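Local coordinates for protein 6-phospho-beta-d glycosidase (Streptococcus pyogenes, PDB 5FOO) that probably hydrolyses 6-phospho-beta-glucosides, and perhaps unphosphorylated beta-glucosides, as a TIM-barrel enzyme of glycoside hydrolase family 1, at residues F23-N29 with Q78-D84; P123-Y127 with Y180-V184; S146-F150 with V203-Y207. The protein carries 1 engineered substitution. One frame throughout, in Å; residues are numbered along the deposited sequence.

Contact 1 of 3, residues F23-N29 with Q78-D84; sequences FAKQHRN and QWTRLID. With PO4 (phosphate ion), chain M.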
loop_
_atom_site.group_PDB
_atom_site.type_symbol
_atom_site.label_atom_id
_atom_site.label_comp_id
_atom_site.label_asym_id
_atom_site.label_seq_id
_atom_site.Cartn_x
_atom_site.Cartn_y
_atom_site.Cartn_z
ATOM N N PHE A 23 6.823 -20.129 5.392
ATOM C CA PHE A 23 7.811 -20.861 6.129
ATOM C C PHE A 23 7.791 -20.387 7.543
ATOM O O PHE A 23 7.897 -19.205 7.716
ATOM C CB PHE A 23 9.188 -20.592 5.574
ATOM C CG PHE A 23 9.332 -20.974 4.139
ATOM C CD1 PHE A 23 9.530 -22.283 3.786
ATOM C CD2 PHE A 23 9.294 -19.988 3.130
ATOM C CE1 PHE A 23 9.673 -22.632 2.446
ATOM C CE2 PHE A 23 9.452 -20.340 1.806
ATOM C CZ PHE A 23 9.643 -21.655 1.473
ATOM N N ALA A 24 7.657 -21.326 8.507
ATOM C CA ALA A 24 7.580 -21.069 9.967
ATOM C C ALA A 24 6.573 -20.010 10.462
ATOM O O ALA A 24 6.810 -19.369 11.492
ATOM C CB ALA A 24 8.949 -20.752 10.523
ATOM N N LYS A 25 5.464 -19.833 9.753
ATOM C CA LYS A 25 4.534 -18.798 10.098
ATOM C C LYS A 25 3.404 -19.449 10.804
ATOM O O LYS A 25 2.731 -20.291 10.222
ATOM C CB LYS A 25 4.060 -17.982 8.864
ATOM C CG LYS A 25 3.457 -16.630 9.223
ATOM C CD LYS A 25 3.112 -15.776 8.005
ATOM C CE LYS A 25 1.859 -16.314 7.325
ATOM N NZ LYS A 25 1.339 -15.523 6.181
ATOM N N GLN A 26 3.134 -19.001 12.021
ATOM C CA GLN A 26 2.227 -19.709 12.902
ATOM C C GLN A 26 0.779 -19.678 12.414
ATOM O O GLN A 26 0.037 -20.645 12.614
ATOM C CB GLN A 26 2.343 -19.137 14.316
ATOM C CG GLN A 26 1.474 -19.810 15.346
ATOM C CD GLN A 26 1.684 -19.299 16.781
ATOM O OE1 GLN A 26 2.642 -18.626 17.139
ATOM N NE2 GLN A 26 0.764 -19.650 17.610
ATOM N N HIS A 27 0.330 -18.568 11.844
ATOM C CA HIS A 27 -1.104 -18.418 11.606
ATOM C C HIS A 27 -1.285 -18.122 10.162
ATOM O O HIS A 27 -0.362 -17.643 9.496
ATOM C CB HIS A 27 -1.701 -17.214 12.413
ATOM C CG HIS A 27 -1.511 -17.260 13.908
ATOM N ND1 HIS A 27 -2.346 -17.973 14.750
ATOM C CD2 HIS A 27 -0.650 -16.600 14.721
ATOM C CE1 HIS A 27 -1.993 -17.785 16.009
ATOM N NE2 HIS A 27 -0.931 -16.994 16.022
ATOM N N ARG A 28 -2.521 -18.314 9.702
ATOM C CA ARG A 28 -2.952 -17.885 8.378
ATOM C C ARG A 28 -3.532 -16.484 8.358
ATOM O O ARG A 28 -4.357 -16.120 9.216
ATOM C CB ARG A 28 -4.016 -18.851 7.811
ATOM C CG ARG A 28 -3.488 -20.302 7.704
ATOM C CD ARG A 28 -4.600 -21.321 7.476
ATOM N NE ARG A 28 -5.525 -21.316 8.590
ATOM C CZ ARG A 28 -6.616 -22.058 8.679
ATOM N NH1 ARG A 28 -6.980 -22.914 7.732
ATOM N NH2 ARG A 28 -7.334 -21.934 9.753
ATOM N N ASN A 29 -3.101 -15.713 7.365
ATOM C CA ASN A 29 -3.786 -14.510 7.042
ATOM C C ASN A 29 -4.963 -14.757 6.119
ATOM O O ASN A 29 -5.181 -15.876 5.724
ATOM C CB ASN A 29 -2.794 -13.414 6.559
ATOM C CG ASN A 29 -2.164 -13.685 5.196
ATOM O OD1 ASN A 29 -2.814 -14.038 4.233
ATOM N ND2 ASN A 29 -0.894 -13.381 5.099
ATOM N N GLN A 78 4.047 -9.109 9.407
ATOM C CA GLN A 78 2.794 -9.907 9.485
ATOM C C GLN A 78 2.421 -10.186 10.893
ATOM O O GLN A 78 3.146 -10.859 11.571
ATOM C CB GLN A 78 2.913 -11.222 8.747
ATOM C CG GLN A 78 3.095 -11.026 7.233
ATOM C CD GLN A 78 2.842 -12.309 6.437
ATOM O OE1 GLN A 78 1.714 -12.731 6.273
ATOM N NE2 GLN A 78 3.907 -12.908 5.931
ATOM N N TRP A 79 1.265 -9.662 11.304
ATOM C CA TRP A 79 0.586 -10.020 12.516
ATOM C C TRP A 79 0.544 -11.555 12.704
ATOM O O TRP A 79 0.763 -12.078 13.822
ATOM C CB TRP A 79 -0.829 -9.439 12.387
ATOM C CG TRP A 79 -1.623 -9.312 13.610
ATOM C CD1 TRP A 79 -1.334 -9.809 14.846
ATOM C CD2 TRP A 79 -2.899 -8.630 13.724
ATOM N NE1 TRP A 79 -2.350 -9.500 15.729
ATOM C CE2 TRP A 79 -3.317 -8.767 15.069
ATOM C CE3 TRP A 79 -3.730 -7.917 12.807
ATOM C CZ2 TRP A 79 -4.519 -8.243 15.524
ATOM C CZ3 TRP A 79 -4.903 -7.397 13.261
ATOM C CH2 TRP A 79 -5.309 -7.575 14.613
ATOM N N THR A 80 0.284 -12.268 11.607
ATOM C CA THR A 80 0.183 -13.708 11.619
ATOM C C THR A 80 1.516 -14.426 11.830
ATOM O O THR A 80 1.491 -15.587 12.167
ATOM C CB THR A 80 -0.433 -14.242 10.300
ATOM O OG1 THR A 80 0.326 -13.783 9.153
ATOM C CG2 THR A 80 -1.877 -13.842 10.209
ATOM N N ARG A 81 2.660 -13.741 11.664
ATOM C CA ARG A 81 4.005 -14.313 11.987
ATOM C C ARG A 81 4.492 -13.894 13.364
ATOM O O ARG A 81 5.047 -14.696 14.068
ATOM C CB ARG A 81 5.052 -13.868 10.940
ATOM C CG ARG A 81 6.425 -14.435 11.184
ATOM C CD ARG A 81 7.392 -14.061 10.111
ATOM N NE ARG A 81 7.074 -14.597 8.806
ATOM C CZ ARG A 81 7.186 -15.857 8.423
ATOM N NH1 ARG A 81 7.598 -16.769 9.235
ATOM N NH2 ARG A 81 6.867 -16.205 7.146
ATOM N N LEU A 82 4.325 -12.628 13.720
ATOM C CA LEU A 82 4.920 -12.106 14.979
ATOM C C LEU A 82 4.187 -12.558 16.246
ATOM O O LEU A 82 4.811 -12.741 17.290
ATOM C CB LEU A 82 4.980 -10.595 14.982
ATOM C CG LEU A 82 5.739 -9.950 16.166
ATOM C CD1 LEU A 82 7.167 -10.545 16.324
ATOM C CD2 LEU A 82 5.804 -8.448 15.926
ATOM N N ILE A 83 2.867 -12.720 16.163
ATOM C CA ILE A 83 2.068 -12.956 17.332
ATOM C C ILE A 83 1.643 -14.402 17.501
ATOM O O ILE A 83 1.269 -15.076 16.554
ATOM C CB ILE A 83 0.853 -12.006 17.349
ATOM C CG1 ILE A 83 1.293 -10.544 17.396
ATOM C CG2 ILE A 83 -0.071 -12.334 18.535
ATOM C CD1 ILE A 83 2.205 -10.152 18.577
ATOM N N ASP A 84 1.733 -14.884 18.732
ATOM C CA ASP A 84 1.377 -16.232 19.066
ATOM C C ASP A 84 -0.115 -16.210 19.466
ATOM O O ASP A 84 -0.961 -16.653 18.707
ATOM C CB ASP A 84 2.308 -16.748 20.177
ATOM C CG ASP A 84 1.872 -18.113 20.754
ATOM O OD1 ASP A 84 0.927 -18.771 20.285
ATOM O OD2 ASP A 84 2.467 -18.520 21.737
HETATM P P PO4 M . -4.867 -19.957 12.294
HETATM O O1 PO4 M . -6.379 -20.142 12.217
HETATM O O2 PO4 M . -4.106 -21.063 12.988
HETATM O O3 PO4 M . -4.648 -18.686 13.224
HETATM O O4 PO4 M . -4.374 -19.989 10.905
HETATM O O HOH W 1 8.597 -17.086 11.779
HETATM O O HOH W 2 5.222 -17.281 13.279
HETATM O O HOH W 3 3.657 -15.495 4.321
#
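Lys25 and Arg81 cross at about a right angle: CG of Lys25 packs 3.6 Å from CB of Arg81, and CB of Lys25 lies over the rim of one guanidinium face. That guanidinium meets the backbone end-on, its NH1 (2.9 Å) and NH2 both donating to Phe23 O, which lies close to the guanidinium plane. NE of Arg81 turns instead to Glu20 in a salt bridge. A bend in the Lys25 chain (chi3 74°) swings its ammonium onto Gln78, with NZ 2.8 Å from OE1. OE1 of Gln78 also accepts ND2 of Asn29, at 2.9 Å, nearly in line with the C=O bond, whereas the lysine comes in tilted from the carbonyl plane. NZ also forms a salt bridge with Asp32, and a water links it to NE2 of Gln78, which donates to Glu20. The loop 23-29 and the short helix 79-82 belong to the connections that follow strands 9-13 and 72-76 of the TIM barrel, at the C-terminal ends of the strands. The His27 ring works through its edge: NE2 donates to Asp84 O at 2.7 Å, and ND1 to O3 of a phosphate ion, probably from the crystallisation liquor, at 2.9 Å. With both ring nitrogens placed as donors, the geometry is consistent with a doubly protonated imidazole. Arg28 grips the same ion with its backbone N, NE and NH2. The extended Gln26 chain sends NE2 to OD1 of Asp84 (2.8 Å, 177° at the hydrogen), in the plane of its own amide but from above the carboxylate plane. The methyl CG2 of Thr80 packs against Arg28 O and Asn29 N.

Contact 2 of 3, residues P123-Y127 with Y180-V184; sequences PIALY and YPAIV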
loop_
_atom_site.group_PDB
_atom_site.type_symbol
_atom_site.label_atom_id
_atom_site.label_comp_id
_atom_site.label_asym_id
_atom_site.label_seq_id
_atom_site.Cartn_x
_atom_site.Cartn_y
_atom_site.Cartn_z
ATOM N N PRO A 123 -5.301 -11.699 10.323
ATOM C CA PRO A 123 -5.454 -13.144 10.644
ATOM C C PRO A 123 -6.879 -13.685 10.423
ATOM O O PRO A 123 -7.879 -13.131 10.954
ATOM C CB PRO A 123 -5.146 -13.224 12.130
ATOM C CG PRO A 123 -4.416 -11.996 12.470
ATOM C CD PRO A 123 -4.959 -10.918 11.520
ATOM N N ILE A 124 -6.985 -14.756 9.652
ATOM C CA ILE A 124 -8.292 -15.455 9.506
ATOM C C ILE A 124 -8.941 -15.760 10.856
ATOM O O ILE A 124 -10.146 -15.624 10.986
ATOM C CB ILE A 124 -8.188 -16.705 8.598
ATOM C CG1 ILE A 124 -9.588 -17.192 8.122
ATOM C CG2 ILE A 124 -7.442 -17.803 9.317
ATOM C CD1 ILE A 124 -10.371 -16.173 7.294
ATOM N N ALA A 125 -8.197 -16.073 11.917
ATOM C CA ALA A 125 -8.902 -16.445 13.150
ATOM C C ALA A 125 -9.695 -15.260 13.713
ATOM O O ALA A 125 -10.768 -15.451 14.317
ATOM C CB ALA A 125 -7.960 -17.018 14.226
ATOM N N LEU A 126 -9.192 -14.038 13.507
ATOM C CA LEU A 126 -9.905 -12.819 13.956
ATOM C C LEU A 126 -11.086 -12.467 13.091
ATOM O O LEU A 126 -12.054 -11.936 13.594
ATOM C CB LEU A 126 -8.965 -11.622 14.100
ATOM C CG LEU A 126 -7.817 -11.856 15.097
ATOM C CD1 LEU A 126 -6.916 -10.592 15.184
ATOM C CD2 LEU A 126 -8.341 -12.374 16.468
ATOM N N TYR A 127 -11.014 -12.747 11.792
ATOM C CA TYR A 127 -12.199 -12.670 10.958
ATOM C C TYR A 127 -13.273 -13.649 11.432
ATOM O O TYR A 127 -14.398 -13.247 11.680
ATOM C CB TYR A 127 -11.911 -12.888 9.466
ATOM C CG TYR A 127 -13.216 -12.759 8.722
ATOM C CD1 TYR A 127 -13.800 -11.506 8.530
ATOM C CD2 TYR A 127 -13.919 -13.906 8.262
ATOM C CE1 TYR A 127 -15.017 -11.386 7.877
ATOM C CE2 TYR A 127 -15.147 -13.790 7.603
ATOM C CZ TYR A 127 -15.689 -12.542 7.425
ATOM O OH TYR A 127 -16.886 -12.388 6.809
ATOM N N TYR A 180 -10.751 -11.814 0.392
ATOM C CA TYR A 180 -11.565 -12.555 1.324
ATOM C C TYR A 180 -12.134 -11.768 2.512
ATOM O O TYR A 180 -11.409 -10.905 3.021
ATOM C CB TYR A 180 -10.750 -13.758 1.889
ATOM C CG TYR A 180 -11.632 -14.755 2.654
ATOM C CD1 TYR A 180 -11.900 -14.581 3.993
ATOM C CD2 TYR A 180 -12.298 -15.822 1.979
ATOM C CE1 TYR A 180 -12.756 -15.467 4.680
ATOM C CE2 TYR A 180 -13.142 -16.724 2.661
ATOM C CZ TYR A 180 -13.375 -16.519 3.994
ATOM O OH TYR A 180 -14.206 -17.347 4.673
ATOM N N PRO A 181 -13.484 -11.725 2.633
ATOM C CA PRO A 181 -14.419 -12.835 2.629
ATOM C C PRO A 181 -15.165 -12.590 1.314
ATOM O O PRO A 181 -16.059 -13.330 1.001
ATOM C CB PRO A 181 -15.346 -12.623 3.829
ATOM C CG PRO A 181 -15.284 -11.168 4.104
ATOM C CD PRO A 181 -13.870 -10.759 3.686
ATOM N N ALA A 182 -14.772 -11.562 0.552
ATOM C CA ALA A 182 -15.336 -11.220 -0.734
ATOM C C ALA A 182 -16.856 -11.135 -0.726
ATOM O O ALA A 182 -17.482 -11.695 -1.589
ATOM C CB ALA A 182 -14.895 -12.245 -1.764
ATOM N N ILE A 183 -17.419 -10.425 0.220
ATOM C CA ILE A 183 -18.856 -10.232 0.326
ATOM C C ILE A 183 -19.174 -8.815 -0.100
ATOM O O ILE A 183 -18.277 -7.969 -0.278
ATOM C CB ILE A 183 -19.435 -10.526 1.759
ATOM C CG1 ILE A 183 -18.903 -9.553 2.805
ATOM C CG2 ILE A 183 -19.154 -11.968 2.179
ATOM C CD1 ILE A 183 -19.351 -9.839 4.223
ATOM N N VAL A 184 -20.470 -8.563 -0.293
ATOM C CA VAL A 184 -20.914 -7.305 -0.808
ATOM C C VAL A 184 -21.782 -6.768 0.289
ATOM O O VAL A 184 -22.914 -7.231 0.450
ATOM C CB VAL A 184 -21.629 -7.521 -2.176
ATOM C CG1 VAL A 184 -22.209 -6.229 -2.730
ATOM C CG2 VAL A 184 -20.659 -8.052 -3.178
#
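The two backbones stay well apart, the CA atoms of Tyr127, in the first turn of helix 124-130, and Pro181, in an irregular loop, being 8.6 Å from each other, so side chains bridge the space. Tyr127 points its CG anti to the backbone N (chi1 -179°), which sends the ring outward from the helix to the loop. There it meets Tyr180 in an offset edge-to-face pair: the edge of Tyr180 is turned to the face of Tyr127, with the ring centroids 5.9 Å apart and the planes at 82°. CE1 of Tyr180 is the atom that leads, 4.1 Å from CD2 of Tyr127. The same CE1 is approached obliquely by the tip of Ile124, whose CD1 comes within 3.6 Å, so both helix residues meet this corner of the ring. The contact joins helix 124-130, in the connection after TIM-barrel strand 112-116, to the loop after helix 166-174, in the connection after strand 159-161, on the outer surface of the protein. Pro181 takes the far end of Tyr127, with its CB 3.4 Å from OH; CG lies equally close to that oxygen, and both carbons also touch CZ. The pyrrolidine additionally sets its CB over the rim of one face of its neighbour Tyr180, so the two loop residues pack on each other as well as on the helix. Ile183 adds a marginal touch of CD1 near the Tyr127 hydroxyl. Helix 30-37 extends the patch, with Tyr33 and Trp34 each meeting the Tyr180 ring edge-to-face, while Tyr174 of helix 166-174 packs against Tyr127.

Contact 3 of 3, residues S146-F150 with V203-Y207; sequences SKVCF and VIQAY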
loop_
_atom_site.group_PDB
_atom_site.type_symbol
_atom_site.label_atom_id
_atom_site.label_comp_id
_atom_site.label_asym_id
_atom_site.label_seq_id
_atom_site.Cartn_x
_atom_site.Cartn_y
_atom_site.Cartn_z
ATOM N N SER A 146 0.875 -3.791 17.411
ATOM C CA SER A 146 1.718 -2.635 17.036
ATOM C C SER A 146 2.689 -2.295 18.175
ATOM O O SER A 146 3.878 -2.016 17.906
ATOM C CB SER A 146 0.896 -1.408 16.589
ATOM O OG SER A 146 0.321 -0.720 17.718
ATOM N N LYS A 147 2.198 -2.352 19.423
ATOM C CA LYS A 147 3.051 -2.129 20.596
ATOM C C LYS A 147 4.201 -3.144 20.692
ATOM O O LYS A 147 5.343 -2.764 20.978
ATOM C CB LYS A 147 2.280 -2.239 21.897
ATOM C CG LYS A 147 1.513 -1.056 22.377
ATOM C CD LYS A 147 1.195 -1.320 23.871
ATOM C CE LYS A 147 0.521 -0.161 24.543
ATOM N NZ LYS A 147 -0.956 -0.190 24.328
ATOM N N VAL A 148 3.926 -4.431 20.450
ATOM C CA VAL A 148 5.039 -5.401 20.372
ATOM C C VAL A 148 6.069 -4.903 19.364
ATOM O O VAL A 148 7.244 -4.826 19.703
ATOM C CB VAL A 148 4.577 -6.857 20.044
ATOM C CG1 VAL A 148 5.728 -7.778 19.855
ATOM C CG2 VAL A 148 3.663 -7.412 21.149
ATOM N N CYS A 149 5.626 -4.551 18.136
ATOM C CA CYS A 149 6.537 -4.097 17.078
ATOM C C CYS A 149 7.398 -2.889 17.535
ATOM O O CYS A 149 8.607 -2.889 17.432
ATOM C CB CYS A 149 5.769 -3.724 15.842
ATOM S SG CYS A 149 4.995 -5.163 15.020
ATOM N N PHE A 150 6.749 -1.867 18.046
ATOM C CA PHE A 150 7.475 -0.682 18.528
ATOM C C PHE A 150 8.498 -1.016 19.690
ATOM O O PHE A 150 9.642 -0.561 19.636
ATOM C CB PHE A 150 6.513 0.373 18.973
ATOM C CG PHE A 150 5.460 0.719 17.951
ATOM C CD1 PHE A 150 5.750 0.748 16.590
ATOM C CD2 PHE A 150 4.190 1.095 18.378
ATOM C CE1 PHE A 150 4.769 1.112 15.665
ATOM C CE2 PHE A 150 3.245 1.504 17.484
ATOM C CZ PHE A 150 3.526 1.508 16.110
ATOM N N VAL A 203 -2.943 3.335 16.894
ATOM C CA VAL A 203 -1.585 2.844 16.741
ATOM C C VAL A 203 -0.617 4.022 16.893
ATOM O O VAL A 203 0.453 3.894 17.535
ATOM C CB VAL A 203 -1.368 2.066 15.412
ATOM C CG1 VAL A 203 0.102 1.776 15.218
ATOM C CG2 VAL A 203 -2.130 0.736 15.543
ATOM N N ILE A 204 -0.989 5.141 16.312
ATOM C CA ILE A 204 -0.204 6.367 16.465
ATOM C C ILE A 204 -0.096 6.782 17.910
ATOM O O ILE A 204 0.995 7.091 18.361
ATOM C CB ILE A 204 -0.738 7.503 15.578
ATOM C CG1 ILE A 204 -0.454 7.172 14.096
ATOM C CG2 ILE A 204 -0.135 8.846 15.976
ATOM C CD1 ILE A 204 -1.186 8.117 13.123
ATOM N N GLN A 205 -1.188 6.711 18.660
ATOM C CA GLN A 205 -1.120 7.013 20.071
ATOM C C GLN A 205 -0.119 6.065 20.718
ATOM O O GLN A 205 0.700 6.514 21.519
ATOM C CB GLN A 205 -2.470 6.906 20.758
ATOM C CG GLN A 205 -2.534 7.246 22.267
ATOM C CD GLN A 205 -3.944 7.085 22.786
ATOM O OE1 GLN A 205 -4.564 8.039 23.255
ATOM N NE2 GLN A 205 -4.500 5.910 22.594
ATOM N N ALA A 206 -0.209 4.768 20.414
ATOM C CA ALA A 206 0.596 3.766 21.091
ATOM C C ALA A 206 2.074 3.999 20.788
ATOM O O ALA A 206 2.906 3.847 21.674
ATOM C CB ALA A 206 0.171 2.344 20.733
ATOM N N TYR A 207 2.383 4.446 19.558
ATOM C CA TYR A 207 3.742 4.641 19.155
ATOM C C TYR A 207 4.323 5.768 20.027
ATOM O O TYR A 207 5.453 5.654 20.535
ATOM C CB TYR A 207 3.849 5.003 17.653
ATOM C CG TYR A 207 5.279 5.323 17.255
ATOM C CD1 TYR A 207 6.206 4.313 17.249
ATOM C CD2 TYR A 207 5.710 6.642 16.959
ATOM C CE1 TYR A 207 7.529 4.553 16.927
ATOM C CE2 TYR A 207 7.042 6.897 16.650
ATOM C CZ TYR A 207 7.955 5.841 16.668
ATOM O OH TYR A 207 9.281 5.955 16.359
#
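One face of the Phe150 ring is covered by Tyr207, whose CD1 stands over the middle of it, while the opposite face looks onto Ser146 O, one turn earlier in the same helix and offset toward the rim. Tyr207 presents its edge to that first face in a T-shaped pair, with centroids 5.0 Å apart and planes at 74°. Its CB joins in from the same residue as a CH-pi contact, 4.0 Å from the centroid of the Phe150 ring and over the face, so both the start of the tyrosine side chain and its ring lean on the phenylalanine. At the ring edge, close to its plane, CG1 of Val203 meets CZ of Phe150 at 3.5 Å. The valine puts this methyl anti to its own backbone N (chi1 171°), where CG1 also touches OG of Ser146, 3.5 Å away. That hydroxyl is bonded to Val143 O within its own helix; its contact with the methyl is van der Waals. Toward the solvent, the aliphatic part of Lys147 lies alongside Ala206, with CG 4.0 Å from CB of the alanine. The two segments run in roughly the same direction, their axes 9.7 Å apart and crossing at -33°, as expected for successive outer helices of a TIM barrel. Helix 136-153 leads to strand 159-161 and helix 186-208 to strand 218-224; beneath them Trp160 and Ile219, one from each strand, pack on both Phe150 and Tyr207, and the tyrosine hydroxyl is bonded to Gly217 N.

How the contacts relate
Contact 3 is the buried one, an apolar seam between two outer helices resting on the barrel strands, whereas contact 2 lies at the surface and contact 1 is partly buried. Chemistry follows place: charged and amide groups tie a loop to a short helix in contact 1, aromatic and proline packing serves contact 2, and contact 3 relies on a helix-helix ring pair. Helix 79-82 of contact 1 packs against both helix 124-130 of contact 2, through Trp79 on Leu126, and helix 136-153 of contact 3, through Leu82 on Cys149. Arg28 O also probably accepts a hydrogen bond from Ile124 N. Contacts 2 and 3 do not touch, although helices 124-130 and 136-153 are consecutive.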